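Local atomic coordinates of putative glycerophosphodiester phosphodiesterase (Galdieria sulphuraria, PDB entry 2O55), a protein that is a putative member of the glycerophosphodiester phosphodiesterase family, with a TIM-barrel fold. Residues H198-E203 / L234-D239. Sequence-based numbering, arbitrary orientation.
Sequences HYLTKE and LELQVD
Leu200 meets Leu236 and Val238 on the outer layer of a TIM barrel. The contact joins the start of helix 202-210 to the end of helix 227-236, two consecutive helices of the barrel's outer layer.

The apolar contact is small. The CB of Leu200 points toward 234-239, and CG, anti to the backbone N (chi1 -174°), carries the CD2 methyl that touches two residues. This CD2 lies 3.9 Å from Leu236 CD1 and 3.9 Å from Val238 CG1. Leu200 and Val238 also touch Val217 of strand 214-218, which runs between the two helices in sequence.

The other methyl of Leu236 packs against backbone. Its CD2 sits 3.6 Å from Thr201 C and 3.4 Å from Lys202 N, at the first turn of helix 202-210. Leu236 is buried and gives the largest share of the interface.

No hydrogen bond crosses between the segments. Gln237, the first residue after helix 227-236, has a positive phi (70°), and the chain then turns toward strand 240-243. Hydrogen bonds from Asp239 OD2 to Val215 N and His209 NE2 tie 234-239 to strand 214-218 and helix 202-210.

At the exposed margin, Lys202 bends its chain over the helix end. It lies alongside Glu235 O, with NZ 4.0 Å from Glu235 O.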
loop_
_atom_site.group_PDB
_atom_site.type_symbol
_atom_site.label_atom_id
_atom_site.label_comp_id
_atom_site.label_asym_id
_atom_site.label_seq_id
_atom_site.Cartn_x
_atom_site.Cartn_y
_atom_site.Cartn_z
ATOM N N HIS A 198 8.269 -8.536 -12.068
ATOM C CA HIS A 198 8.817 -9.690 -12.791
ATOM C C HIS A 198 7.759 -10.605 -13.450
ATOM O O HIS A 198 8.092 -11.303 -14.393
ATOM C CB HIS A 198 9.772 -10.470 -11.866
ATOM C CG HIS A 198 10.259 -11.785 -12.414
ATOM N ND1 HIS A 198 11.324 -11.887 -13.288
ATOM C CD2 HIS A 198 9.860 -13.060 -12.162
ATOM C CE1 HIS A 198 11.545 -13.161 -13.570
ATOM N NE2 HIS A 198 10.673 -13.894 -12.897
ATOM N N TYR A 199 6.504 -10.575 -12.977
ATOM C CA TYR A 199 5.402 -11.433 -13.471
ATOM C C TYR A 199 4.294 -10.665 -14.188
ATOM O O TYR A 199 3.088 -10.902 -13.919
ATOM C CB TYR A 199 4.692 -12.116 -12.303
ATOM C CG TYR A 199 5.549 -12.946 -11.408
ATOM C CD1 TYR A 199 6.224 -12.377 -10.318
ATOM C CD2 TYR A 199 5.659 -14.315 -11.620
ATOM C CE1 TYR A 199 7.011 -13.158 -9.491
ATOM C CE2 TYR A 199 6.436 -15.100 -10.804
ATOM C CZ TYR A 199 7.104 -14.518 -9.752
ATOM O OH TYR A 199 7.858 -15.328 -8.968
ATOM N N LEU A 200 4.668 -9.732 -15.066
ATOM C CA LEU A 200 3.658 -8.863 -15.700
ATOM C C LEU A 200 3.831 -8.682 -17.204
ATOM O O LEU A 200 4.806 -8.102 -17.666
ATOM C CB LEU A 200 3.509 -7.511 -14.974
ATOM C CG LEU A 200 2.346 -6.667 -15.546
ATOM C CD1 LEU A 200 0.964 -7.319 -15.330
ATOM C CD2 LEU A 200 2.345 -5.223 -15.053
ATOM N N THR A 201 2.832 -9.163 -17.934
ATOM C CA THR A 201 2.780 -9.198 -19.385
ATOM C C THR A 201 2.082 -7.986 -19.917
ATOM O O THR A 201 1.181 -7.483 -19.272
ATOM C CB THR A 201 1.891 -10.352 -19.811
ATOM O OG1 THR A 201 2.221 -11.491 -19.030
ATOM C CG2 THR A 201 2.068 -10.697 -21.280
ATOM N N LYS A 202 2.479 -7.543 -21.110
ATOM C CA LYS A 202 1.673 -6.623 -21.945
ATOM C C LYS A 202 0.206 -7.075 -22.024
ATOM O O LYS A 202 -0.708 -6.279 -21.824
ATOM C CB LYS A 202 2.222 -6.557 -23.380
ATOM C CG LYS A 202 3.704 -6.134 -23.530
ATOM C CD LYS A 202 3.891 -5.113 -24.709
ATOM C CE LYS A 202 3.150 -3.742 -24.406
ATOM N NZ LYS A 202 1.593 -3.882 -24.854
ATOM N N GLU A 203 -0.000 -8.359 -22.315
ATOM C CA GLU A 203 -1.324 -8.925 -22.477
ATOM C C GLU A 203 -2.180 -8.915 -21.205
ATOM O O GLU A 203 -3.392 -8.733 -21.300
ATOM C CB GLU A 203 -1.232 -10.316 -23.106
ATOM C CG GLU A 203 -2.422 -11.266 -22.862
ATOM C CD GLU A 203 -2.199 -12.261 -21.690
ATOM O OE1 GLU A 203 -3.090 -12.352 -20.797
ATOM O OE2 GLU A 203 -1.142 -12.956 -21.665
ATOM N N LEU A 234 6.410 1.745 -18.818
ATOM C CA LEU A 234 5.773 2.526 -19.885
ATOM C C LEU A 234 5.373 1.683 -21.097
ATOM O O LEU A 234 4.252 1.803 -21.585
ATOM C CB LEU A 234 6.670 3.656 -20.373
ATOM C CG LEU A 234 7.083 4.838 -19.495
ATOM C CD1 LEU A 234 7.478 6.008 -20.380
ATOM C CD2 LEU A 234 5.959 5.255 -18.610
ATOM N N GLU A 235 6.283 0.848 -21.594
ATOM C CA GLU A 235 5.947 -0.115 -22.639
ATOM C C GLU A 235 4.695 -0.907 -22.283
ATOM O O GLU A 235 3.800 -1.056 -23.105
ATOM C CB GLU A 235 7.134 -1.048 -22.933
ATOM C CG GLU A 235 8.378 -0.278 -23.434
ATOM C CD GLU A 235 9.415 -1.135 -24.208
ATOM O OE1 GLU A 235 9.046 -2.114 -24.913
ATOM O OE2 GLU A 235 10.619 -0.799 -24.131
ATOM N N LEU A 236 4.623 -1.375 -21.042
ATOM C CA LEU A 236 3.453 -2.094 -20.536
ATOM C C LEU A 236 2.177 -1.260 -20.491
ATOM O O LEU A 236 1.090 -1.803 -20.603
ATOM C CB LEU A 236 3.727 -2.581 -19.127
ATOM C CG LEU A 236 4.678 -3.749 -18.991
ATOM C CD1 LEU A 236 5.036 -3.912 -17.517
ATOM C CD2 LEU A 236 4.025 -4.998 -19.539
ATOM N N GLN A 237 2.315 0.048 -20.285
ATOM C CA GLN A 237 1.179 0.971 -20.192
ATOM C C GLN A 237 0.339 0.781 -18.915
ATOM O O GLN A 237 -0.874 0.969 -18.924
ATOM C CB GLN A 237 0.294 0.899 -21.456
ATOM C CG GLN A 237 0.913 1.438 -22.757
ATOM C CD GLN A 237 0.244 2.736 -23.233
ATOM O OE1 GLN A 237 0.440 3.811 -22.639
ATOM N NE2 GLN A 237 -0.546 2.645 -24.322
ATOM N N VAL A 238 0.998 0.419 -17.820
ATOM C CA VAL A 238 0.387 0.387 -16.486
ATOM C C VAL A 238 -0.107 1.770 -16.071
ATOM O O VAL A 238 0.352 2.782 -16.614
ATOM C CB VAL A 238 1.386 -0.115 -15.424
ATOM C CG1 VAL A 238 1.925 -1.462 -15.843
ATOM C CG2 VAL A 238 2.536 0.875 -15.225
ATOM N N ASP A 239 -1.024 1.804 -15.103
ATOM C CA ASP A 239 -1.613 3.051 -14.591
ATOM C C ASP A 239 -0.828 3.659 -13.436
ATOM O O ASP A 239 -0.738 4.878 -13.309
ATOM C CB ASP A 239 -3.056 2.796 -14.180
ATOM C CG ASP A 239 -3.886 2.277 -15.335
ATOM O OD1 ASP A 239 -4.096 3.031 -16.329
ATOM O OD2 ASP A 239 -4.305 1.105 -15.270
#